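Local coordinates for general stress protein 26 (Bacillus anthracis, PDB 3EC6) that is of unknown function but binds flavin-adenine dinucleotide between two subunits and belongs to the pyridoxamine 5'-phosphate oxidase family, at residues M34-E38 with K95-L101; P120-Y124 with E135-L139. Where two conformers were deposited one is given. Numbering follows the deposited sequence.

Followed from the N terminus, the chain passes helix 4-13 and strand 17-24 before strand 27-38, whose end supplies 34-38. Fifty-six residues later, after three more strands and helix 51-58, the end of helix 90-96 and the turn beyond it return to that strand end, and interaction 1 closes this long loop. The chain then enters strand 113-126, from which interaction 2 closes a much shorter loop by pairing it with the C-terminal strand 135-138. The two loops lie in series, neither nesting nor crossing. The centres of the two contacts, 23 Å apart, lie on opposite sides of the chain's centre, yet both reach one antiparallel sheet. Interaction 1 meets the flavin of one FAD, interaction 2 the adenine of the other.

Interaction 1 (M34-E38 with K95-L101); sequences MFFHE and KFWNNSL. With FAD (flavin-adenine dinucleotide), chain B; SO4 (sulfate ion), chain C.
Strand end M34-E38 runs extended beside the last turn of helix 90-96 and the coil after it, with F36 nearest F96 (CA-CA 6.8 Å) and M34 nearest L101 (8.8 Å). W97 breaks the helix. N98 bonds to both sides of the exit: its ND2 donates to F96 O (3.1 Å), while its OD1 accepts from S100 N (3.0 Å), an Asx turn leading into a 3-10 segment in which L101 N reaches N98 O (3.1 Å). The F36 and F96 rings, both m, lie 17° from parallel but slid apart (centroids 5.1 Å), with reciprocal CH-pi contacts: F36 CB 3.5 Å from the F96 centroid, F96 CB 3.8 Å from the F36 centroid. In this FMN-binding-type fold the strand also meets the cofactor: M34 N donates to FAD O4 (3.1 Å) and weakly to FAD N5 (3.3 Å). The CA-to-CB bond of M34, a selenomethionine, points toward 95-101, with SE 3.8 Å from S100 CB. S100 OG donates to sulfate O4 (2.6 Å), probably from the crystallisation liquor. All-t K95 makes a salt bridge, NZ to E38 OE2 (2.8 Å).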
loop_
_atom_site.group_PDB
_atom_site.type_symbol
_atom_site.label_atom_id
_atom_site.label_comp_id
_atom_site.label_asym_id
_atom_site.label_seq_id
_atom_site.Cartn_x
_atom_site.Cartn_y
_atom_site.Cartn_z
HETATM N N MSE A 34 -5.810 -8.020 -6.630
HETATM C CA MSE A 34 -5.956 -7.917 -8.083
HETATM C C MSE A 34 -7.073 -6.938 -8.420
HETATM O O MSE A 34 -8.164 -7.008 -7.866
HETATM C CB MSE A 34 -6.307 -9.282 -8.658
HETATM C CG MSE A 34 -5.233 -10.221 -8.332
HETATM SE SE MSE A 34 -5.510 -11.963 -9.106
HETATM C CE MSE A 34 -6.740 -11.468 -10.454
ATOM N N PHE A 35 -6.820 -6.052 -9.372
ATOM C CA PHE A 35 -7.829 -5.062 -9.744
ATOM C C PHE A 35 -8.417 -5.278 -11.120
ATOM O O PHE A 35 -7.666 -5.390 -12.120
ATOM C CB PHE A 35 -7.221 -3.626 -9.673
ATOM C CG PHE A 35 -7.016 -3.142 -8.284
ATOM C CD1 PHE A 35 -7.976 -2.346 -7.657
ATOM C CD2 PHE A 35 -5.852 -3.535 -7.572
ATOM C CE1 PHE A 35 -7.772 -1.905 -6.301
ATOM C CE2 PHE A 35 -5.691 -3.115 -6.216
ATOM C CZ PHE A 35 -6.630 -2.306 -5.599
ATOM N N PHE A 36 -9.751 -5.238 -11.190
ATOM C CA PHE A 36 -10.481 -5.199 -12.475
ATOM C C PHE A 36 -11.131 -3.847 -12.644
ATOM O O PHE A 36 -11.013 -2.990 -11.784
ATOM C CB PHE A 36 -11.576 -6.286 -12.460
ATOM C CG PHE A 36 -11.054 -7.610 -12.054
ATOM C CD1 PHE A 36 -10.446 -8.429 -12.974
ATOM C CD2 PHE A 36 -11.086 -7.997 -10.714
ATOM C CE1 PHE A 36 -9.893 -9.675 -12.575
ATOM C CE2 PHE A 36 -10.554 -9.249 -10.304
ATOM C CZ PHE A 36 -9.967 -10.072 -11.232
ATOM N N HIS A 37 -11.797 -3.606 -13.776
ATOM C CA HIS A 37 -12.356 -2.262 -13.927
ATOM C C HIS A 37 -13.461 -2.238 -14.981
ATOM O O HIS A 37 -13.541 -3.166 -15.840
ATOM C CB HIS A 37 -11.247 -1.272 -14.326
ATOM C CG HIS A 37 -10.925 -1.348 -15.763
ATOM N ND1 HIS A 37 -10.164 -2.364 -16.289
ATOM C CD2 HIS A 37 -11.320 -0.572 -16.808
ATOM C CE1 HIS A 37 -10.098 -2.216 -17.602
ATOM N NE2 HIS A 37 -10.767 -1.127 -17.940
ATOM N N GLU A 38 -14.320 -1.232 -14.851
ATOM C CA GLU A 38 -15.231 -0.822 -15.909
ATOM C C GLU A 38 -15.034 0.660 -16.069
ATOM O O GLU A 38 -15.377 1.436 -15.184
ATOM C CB GLU A 38 -16.628 -1.146 -15.516
ATOM C CG GLU A 38 -16.920 -2.570 -15.925
ATOM C CD GLU A 38 -18.391 -2.822 -16.017
ATOM O OE1 GLU A 38 -19.168 -2.034 -15.414
ATOM O OE2 GLU A 38 -18.774 -3.811 -16.683
ATOM N N LYS A 95 -18.102 -11.693 -15.049
ATOM C CA LYS A 95 -17.201 -11.021 -15.994
ATOM C C LYS A 95 -15.750 -11.095 -15.541
ATOM O O LYS A 95 -14.845 -11.423 -16.310
ATOM C CB LYS A 95 -17.652 -9.561 -16.207
ATOM C CG LYS A 95 -16.784 -8.766 -17.161
ATOM C CD LYS A 95 -17.420 -7.361 -17.388
ATOM C CE LYS A 95 -16.477 -6.451 -18.126
ATOM N NZ LYS A 95 -17.292 -5.265 -18.621
ATOM N N PHE A 96 -15.529 -10.853 -14.259
ATOM C CA PHE A 96 -14.166 -10.722 -13.732
ATOM C C PHE A 96 -13.625 -12.053 -13.240
ATOM O O PHE A 96 -12.444 -12.125 -12.943
ATOM C CB PHE A 96 -14.103 -9.656 -12.607
ATOM C CG PHE A 96 -14.514 -8.306 -13.078
ATOM C CD1 PHE A 96 -14.056 -7.830 -14.295
ATOM C CD2 PHE A 96 -15.323 -7.499 -12.267
ATOM C CE1 PHE A 96 -14.415 -6.543 -14.748
ATOM C CE2 PHE A 96 -15.704 -6.211 -12.709
ATOM C CZ PHE A 96 -15.275 -5.756 -13.939
ATOM N N TRP A 97 -14.485 -13.067 -13.104
ATOM C CA TRP A 97 -14.030 -14.354 -12.553
ATOM C C TRP A 97 -12.841 -14.907 -13.339
ATOM O O TRP A 97 -12.824 -14.847 -14.565
ATOM C CB TRP A 97 -15.147 -15.401 -12.496
ATOM C CG TRP A 97 -14.547 -16.690 -12.013
ATOM C CD1 TRP A 97 -14.160 -17.759 -12.790
ATOM C CD2 TRP A 97 -14.208 -17.028 -10.645
ATOM N NE1 TRP A 97 -13.602 -18.728 -11.980
ATOM C CE2 TRP A 97 -13.631 -18.315 -10.672
ATOM C CE3 TRP A 97 -14.371 -16.381 -9.407
ATOM C CZ2 TRP A 97 -13.176 -18.956 -9.507
ATOM C CZ3 TRP A 97 -13.935 -17.037 -8.240
ATOM C CH2 TRP A 97 -13.356 -18.316 -8.312
ATOM N N ASN A 98 -11.851 -15.460 -12.653
ATOM C CA ASN A 98 -10.743 -16.143 -13.341
ATOM C C ASN A 98 -10.068 -17.049 -12.330
ATOM O O ASN A 98 -10.310 -16.887 -11.114
ATOM C CB ASN A 98 -9.750 -15.152 -13.961
ATOM C CG ASN A 98 -9.011 -14.367 -12.930
ATOM O OD1 ASN A 98 -7.948 -14.788 -12.450
ATOM N ND2 ASN A 98 -9.604 -13.256 -12.488
ATOM N N ASN A 99 -9.207 -17.937 -12.782
ATOM C CA ASN A 99 -8.727 -19.001 -11.868
ATOM C C ASN A 99 -7.723 -18.505 -10.810
ATOM O O ASN A 99 -7.489 -19.189 -9.811
ATOM C CB ASN A 99 -8.202 -20.215 -12.642
ATOM C CG ASN A 99 -9.346 -20.989 -13.341
ATOM O OD1 ASN A 99 -10.543 -20.839 -12.978
ATOM N ND2 ASN A 99 -8.987 -21.822 -14.316
ATOM N N SER A 100 -7.145 -17.300 -10.983
ATOM C CA SER A 100 -6.267 -16.824 -9.939
ATOM C C SER A 100 -7.037 -16.621 -8.643
ATOM O O SER A 100 -6.455 -16.762 -7.544
ATOM C CB SER A 100 -5.597 -15.507 -10.334
ATOM O OG SER A 100 -4.928 -15.709 -11.588
ATOM N N LEU A 101 -8.345 -16.337 -8.786
ATOM C CA LEU A 101 -9.197 -16.107 -7.586
ATOM C C LEU A 101 -9.456 -17.371 -6.762
ATOM O O LEU A 101 -9.975 -17.286 -5.633
ATOM C CB LEU A 101 -10.494 -15.398 -7.957
ATOM C CG LEU A 101 -10.324 -14.080 -8.721
ATOM C CD1 LEU A 101 -11.740 -13.620 -9.133
ATOM C CD2 LEU A 101 -9.686 -13.071 -7.764
HETATM P PA FAD B . -8.334 -10.951 6.312
HETATM O O1A FAD B . -9.804 -10.652 6.563
HETATM O O2A FAD B . -8.063 -12.387 5.898
HETATM O O5B FAD B . -7.432 -10.765 7.668
HETATM C C5B FAD B . -6.034 -10.821 7.507
HETATM C C4B FAD B . -5.562 -9.479 8.026
HETATM O O4B FAD B . -5.709 -9.477 9.462
HETATM C C3B FAD B . -4.094 -9.268 7.668
HETATM O O3B FAD B . -3.961 -8.390 6.550
HETATM C C2B FAD B . -3.494 -8.794 8.992
HETATM O O2B FAD B . -3.485 -7.377 9.053
HETATM C C1B FAD B . -4.437 -9.327 10.072
HETATM N N9A FAD B . -3.987 -10.647 10.580
HETATM C C8A FAD B . -3.237 -11.571 9.887
HETATM N N7A FAD B . -3.016 -12.645 10.686
HETATM C C5A FAD B . -3.621 -12.434 11.870
HETATM C C6A FAD B . -3.687 -13.228 13.014
HETATM N N6A FAD B . -2.843 -14.264 13.133
HETATM N N1A FAD B . -4.379 -12.736 14.109
HETATM C C2A FAD B . -4.992 -11.486 14.058
HETATM N N3A FAD B . -4.919 -10.706 12.909
HETATM C C4A FAD B . -4.240 -11.182 11.827
HETATM N N1 FAD B . -7.163 -11.503 -1.648
HETATM C C2 FAD B . -8.418 -11.353 -2.200
HETATM O O2 FAD B . -9.361 -11.634 -1.455
HETATM N N3 FAD B . -8.590 -10.869 -3.476
HETATM C C4 FAD B . -7.500 -10.565 -4.263
HETATM O O4 FAD B . -7.671 -10.125 -5.436
HETATM C C4X FAD B . -6.204 -10.775 -3.748
HETATM N N5 FAD B . -5.108 -10.484 -4.544
HETATM C C5X FAD B . -3.840 -10.700 -4.021
HETATM C C6 FAD B . -2.748 -10.419 -4.864
HETATM C C7 FAD B . -1.472 -10.604 -4.322
HETATM C C7M FAD B . -0.290 -10.316 -5.216
HETATM C C8 FAD B . -1.293 -11.054 -2.996
HETATM C C8M FAD B . 0.084 -11.239 -2.376
HETATM C C9 FAD B . -2.393 -11.279 -2.158
HETATM C C9A FAD B . -3.688 -11.114 -2.685
HETATM N N10 FAD B . -4.793 -11.359 -1.878
HETATM C C10 FAD B . -6.065 -11.209 -2.430
HETATM C "C1'" FAD B . -4.713 -11.682 -0.423
HETATM C "C2'" FAD B . -4.888 -10.462 0.494
HETATM O "O2'" FAD B . -3.882 -9.478 0.237
HETATM C "C3'" FAD B . -4.703 -10.936 1.937
HETATM O "O3'" FAD B . -5.673 -11.975 2.155
HETATM C "C4'" FAD B . -4.903 -9.802 2.935
HETATM O "O4'" FAD B . -4.462 -10.175 4.280
HETATM C "C5'" FAD B . -6.386 -9.394 2.986
HETATM O "O5'" FAD B . -6.548 -8.382 3.969
HETATM P P FAD B . -7.876 -8.530 4.872
HETATM O O1P FAD B . -7.830 -7.586 6.069
HETATM O O2P FAD B . -9.135 -8.525 4.052
HETATM O O3P FAD B . -7.550 -10.035 5.311
HETATM S S SO4 C . -2.100 -17.581 -11.665
HETATM O O1 SO4 C . -3.083 -18.072 -10.684
HETATM O O2 SO4 C . -0.821 -17.373 -10.973
HETATM O O3 SO4 C . -1.930 -18.557 -12.747
HETATM O O4 SO4 C . -2.525 -16.349 -12.334
#

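Interaction 2 (P120-Y124 with E135-L139); sequences PDTIY and EFLRL. With FAD (flavin-adenine dinucleotide), chain D.
Strands 122-124 and 135-138 run antiparallel, axes 4.6 Å apart at 161°, as the two arms of a beta hairpin that ends the chain at the edge of the sheet. T122 faces R138 and Y124 faces F136 as non-hydrogen-bonded pairs; between them I123 and L137 form the hydrogen-bonded pair, I123 N to L137 O at 2.9 Å and L137 N to I123 O at 2.8 Å. The ladder ends with L139 N on D121 O (2.9 Å). The chain turns a corner at D121, where a classic beta bulge sets both D121 and T122 opposite E81 of strand 77-87. I123 and L137 share one face, packing on I8 of helix 4-13. Beside them the C-terminal L139 brings CD1 to I123 CD1 (3.8 Å) and to P120 CG (3.5 Å). T122, Y124, F136 and R138 lie on the other face, where Y124 CD1 touches F136 CB (3.6 Å). Y124 is m and F136 is p; their rings meet obliquely at 56°, and both belong to the FAD pocket. The adenine lies over one face of the Y124 ring, with Y124 CE1 3.4 Å from FAD C5A, and F136 CD2 comes within 3.5 Å of the amino nitrogen N6A.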
loop_
_atom_site.group_PDB
_atom_site.type_symbol
_atom_site.label_atom_id
_atom_site.label_comp_id
_atom_site.label_asym_id
_atom_site.label_seq_id
_atom_site.Cartn_x
_atom_site.Cartn_y
_atom_site.Cartn_z
ATOM N N PRO A 120 -14.042 6.286 -8.199
ATOM C CA PRO A 120 -12.952 7.223 -7.971
ATOM C C PRO A 120 -13.464 8.677 -7.905
ATOM O O PRO A 120 -14.369 9.068 -8.654
ATOM C CB PRO A 120 -12.068 7.065 -9.222
ATOM C CG PRO A 120 -13.137 6.734 -10.326
ATOM C CD PRO A 120 -14.074 5.800 -9.596
ATOM N N ASP A 121 -12.862 9.436 -6.992
ATOM C CA ASP A 121 -13.064 10.891 -7.025
ATOM C C ASP A 121 -11.881 11.514 -7.696
ATOM O O ASP A 121 -12.055 12.499 -8.450
ATOM C CB ASP A 121 -13.220 11.456 -5.598
ATOM C CG ASP A 121 -14.571 11.064 -4.985
ATOM O OD1 ASP A 121 -15.575 11.160 -5.676
ATOM O OD2 ASP A 121 -14.626 10.526 -3.831
ATOM N N THR A 122 -10.666 11.041 -7.376
ATOM C CA THR A 122 -9.457 11.666 -7.928
ATOM C C THR A 122 -8.514 10.549 -8.370
ATOM O O THR A 122 -8.344 9.569 -7.638
ATOM C CB THR A 122 -8.744 12.558 -6.897
ATOM O OG1 THR A 122 -9.723 13.453 -6.335
ATOM C CG2 THR A 122 -7.601 13.378 -7.535
ATOM N N ILE A 123 -7.969 10.669 -9.593
ATOM C CA ILE A 123 -6.918 9.734 -10.000
ATOM C C ILE A 123 -5.689 10.561 -10.299
ATOM O O ILE A 123 -5.733 11.466 -11.172
ATOM C CB ILE A 123 -7.313 8.891 -11.216
ATOM C CG1 ILE A 123 -8.579 8.057 -10.889
ATOM C CG2 ILE A 123 -6.102 7.981 -11.627
ATOM C CD1 ILE A 123 -9.019 7.157 -12.027
ATOM N N TYR A 124 -4.590 10.272 -9.605
ATOM C CA TYR A 124 -3.318 10.936 -9.862
ATOM C C TYR A 124 -2.470 10.041 -10.756
ATOM O O TYR A 124 -2.398 8.839 -10.542
ATOM C CB TYR A 124 -2.529 11.121 -8.547
ATOM C CG TYR A 124 -3.213 12.012 -7.583
ATOM C CD1 TYR A 124 -3.115 13.399 -7.720
ATOM C CD2 TYR A 124 -3.974 11.483 -6.545
ATOM C CE1 TYR A 124 -3.764 14.256 -6.839
ATOM C CE2 TYR A 124 -4.641 12.353 -5.636
ATOM C CZ TYR A 124 -4.519 13.733 -5.814
ATOM O OH TYR A 124 -5.159 14.607 -4.954
ATOM N N GLU A 135 -0.154 14.751 -12.524
ATOM C CA GLU A 135 -1.351 15.290 -13.157
ATOM C C GLU A 135 -2.476 14.543 -12.495
ATOM O O GLU A 135 -2.276 13.457 -11.966
ATOM C CB GLU A 135 -1.397 14.964 -14.634
ATOM C CG GLU A 135 -0.190 15.448 -15.430
ATOM C CD GLU A 135 -0.025 14.636 -16.680
ATOM O OE1 GLU A 135 -0.859 14.831 -17.598
ATOM O OE2 GLU A 135 0.918 13.801 -16.743
ATOM N N PHE A 136 -3.659 15.105 -12.519
ATOM C CA PHE A 136 -4.768 14.341 -11.948
ATOM C C PHE A 136 -6.033 14.547 -12.765
ATOM O O PHE A 136 -6.182 15.555 -13.487
ATOM C CB PHE A 136 -4.970 14.718 -10.482
ATOM C CG PHE A 136 -5.218 16.183 -10.271
ATOM C CD1 PHE A 136 -6.509 16.694 -10.240
ATOM C CD2 PHE A 136 -4.140 17.061 -10.118
ATOM C CE1 PHE A 136 -6.727 18.063 -10.050
ATOM C CE2 PHE A 136 -4.343 18.438 -9.932
ATOM C CZ PHE A 136 -5.633 18.941 -9.903
ATOM N N LEU A 137 -6.937 13.594 -12.627
ATOM C CA LEU A 137 -8.273 13.608 -13.190
ATOM C C LEU A 137 -9.268 13.640 -12.019
ATOM O O LEU A 137 -9.120 12.840 -11.085
ATOM C CB LEU A 137 -8.468 12.302 -13.969
ATOM C CG LEU A 137 -9.679 12.070 -14.858
ATOM C CD1 LEU A 137 -9.827 13.193 -15.925
ATOM C CD2 LEU A 137 -9.569 10.722 -15.559
ATOM N N ARG A 138 -10.244 14.557 -12.047
ATOM C CA ARG A 138 -11.359 14.490 -11.090
ATOM C C ARG A 138 -12.539 13.856 -11.806
ATOM O O ARG A 138 -12.845 14.192 -12.966
ATOM C CB ARG A 138 -11.703 15.856 -10.482
ATOM C CG ARG A 138 -10.457 16.672 -10.150
ATOM C CD ARG A 138 -10.596 17.580 -8.912
ATOM N NE ARG A 138 -11.770 18.431 -8.948
ATOM C CZ ARG A 138 -12.290 19.025 -7.875
ATOM N NH1 ARG A 138 -13.367 19.791 -8.005
ATOM N NH2 ARG A 138 -11.743 18.839 -6.667
ATOM N N LEU A 139 -13.152 12.897 -11.133
ATOM C CA LEU A 139 -14.239 12.121 -11.682
ATOM C C LEU A 139 -15.444 12.261 -10.759
ATOM O O LEU A 139 -15.289 12.329 -9.537
ATOM C CB LEU A 139 -13.850 10.637 -11.826
ATOM C CG LEU A 139 -12.679 10.409 -12.801
ATOM C CD1 LEU A 139 -12.277 8.988 -12.802
ATOM C CD2 LEU A 139 -13.048 10.825 -14.228
ATOM O OXT LEU A 139 -16.586 12.309 -11.216
HETATM P PA FAD D . 3.912 14.589 -1.048
HETATM O O1A FAD D . 4.079 15.361 0.252
HETATM O O2A FAD D . 4.898 14.990 -2.130
HETATM O O5B FAD D . 2.450 14.863 -1.738
HETATM C C5B FAD D . 2.110 14.049 -2.835
HETATM C C4B FAD D . 0.829 13.371 -2.392
HETATM O O4B FAD D . -0.224 14.357 -2.399
HETATM C C3B FAD D . 0.474 12.245 -3.358
HETATM O O3B FAD D . 0.821 10.973 -2.811
HETATM C C2B FAD D . -1.009 12.497 -3.631
HETATM O O2B FAD D . -1.813 11.734 -2.747
HETATM C C1B FAD D . -1.223 13.983 -3.333
HETATM N N9A FAD D . -1.071 14.807 -4.559
HETATM C C8A FAD D . -0.312 14.490 -5.662
HETATM N N7A FAD D . -0.434 15.482 -6.579
HETATM C C5A FAD D . -1.243 16.435 -6.079
HETATM C C6A FAD D . -1.678 17.641 -6.626
HETATM N N6A FAD D . -1.518 17.850 -7.942
HETATM N N1A FAD D . -2.538 18.425 -5.875
HETATM C C2A FAD D . -2.947 18.016 -4.607
HETATM N N3A FAD D . -2.503 16.810 -4.073
HETATM C C4A FAD D . -1.657 16.032 -4.807
HETATM N N1 FAD D . 9.917 9.237 -1.631
HETATM C C2 FAD D . 10.706 9.471 -0.523
HETATM O O2 FAD D . 10.615 10.603 -0.038
HETATM N N3 FAD D . 11.492 8.482 0.022
HETATM C C4 FAD D . 11.550 7.234 -0.559
HETATM O O4 FAD D . 12.279 6.334 -0.050
HETATM C C4X FAD D . 10.807 6.989 -1.732
HETATM N N5 FAD D . 10.878 5.738 -2.324
HETATM C C5X FAD D . 10.142 5.517 -3.481
HETATM C C6 FAD D . 10.255 4.244 -4.072
HETATM C C7 FAD D . 9.485 4.013 -5.217
HETATM C C7M FAD D . 9.602 2.656 -5.870
HETATM C C8 FAD D . 8.641 5.010 -5.751
HETATM C C8M FAD D . 7.775 4.775 -6.980
HETATM C C9 FAD D . 8.504 6.252 -5.118
HETATM C C9A FAD D . 9.280 6.515 -3.972
HETATM N N10 FAD D . 9.180 7.751 -3.344
HETATM C C10 FAD D . 9.974 7.993 -2.224
HETATM C "C1'" FAD D . 8.203 8.811 -3.733
HETATM C "C2'" FAD D . 6.911 8.798 -2.902
HETATM O "O2'" FAD D . 6.230 7.547 -3.032
HETATM C "C3'" FAD D . 5.987 9.880 -3.466
HETATM O "O3'" FAD D . 6.714 11.118 -3.395
HETATM C "C4'" FAD D . 4.687 9.980 -2.677
HETATM O "O4'" FAD D . 3.694 10.807 -3.365
HETATM C "C5'" FAD D . 4.954 10.571 -1.282
HETATM O "O5'" FAD D . 3.717 10.710 -0.599
HETATM P P FAD D . 3.571 12.071 0.253
HETATM O O1P FAD D . 2.132 12.273 0.715
HETATM O O2P FAD D . 4.644 12.219 1.294
HETATM O O3P FAD D . 3.918 13.022 -0.987
#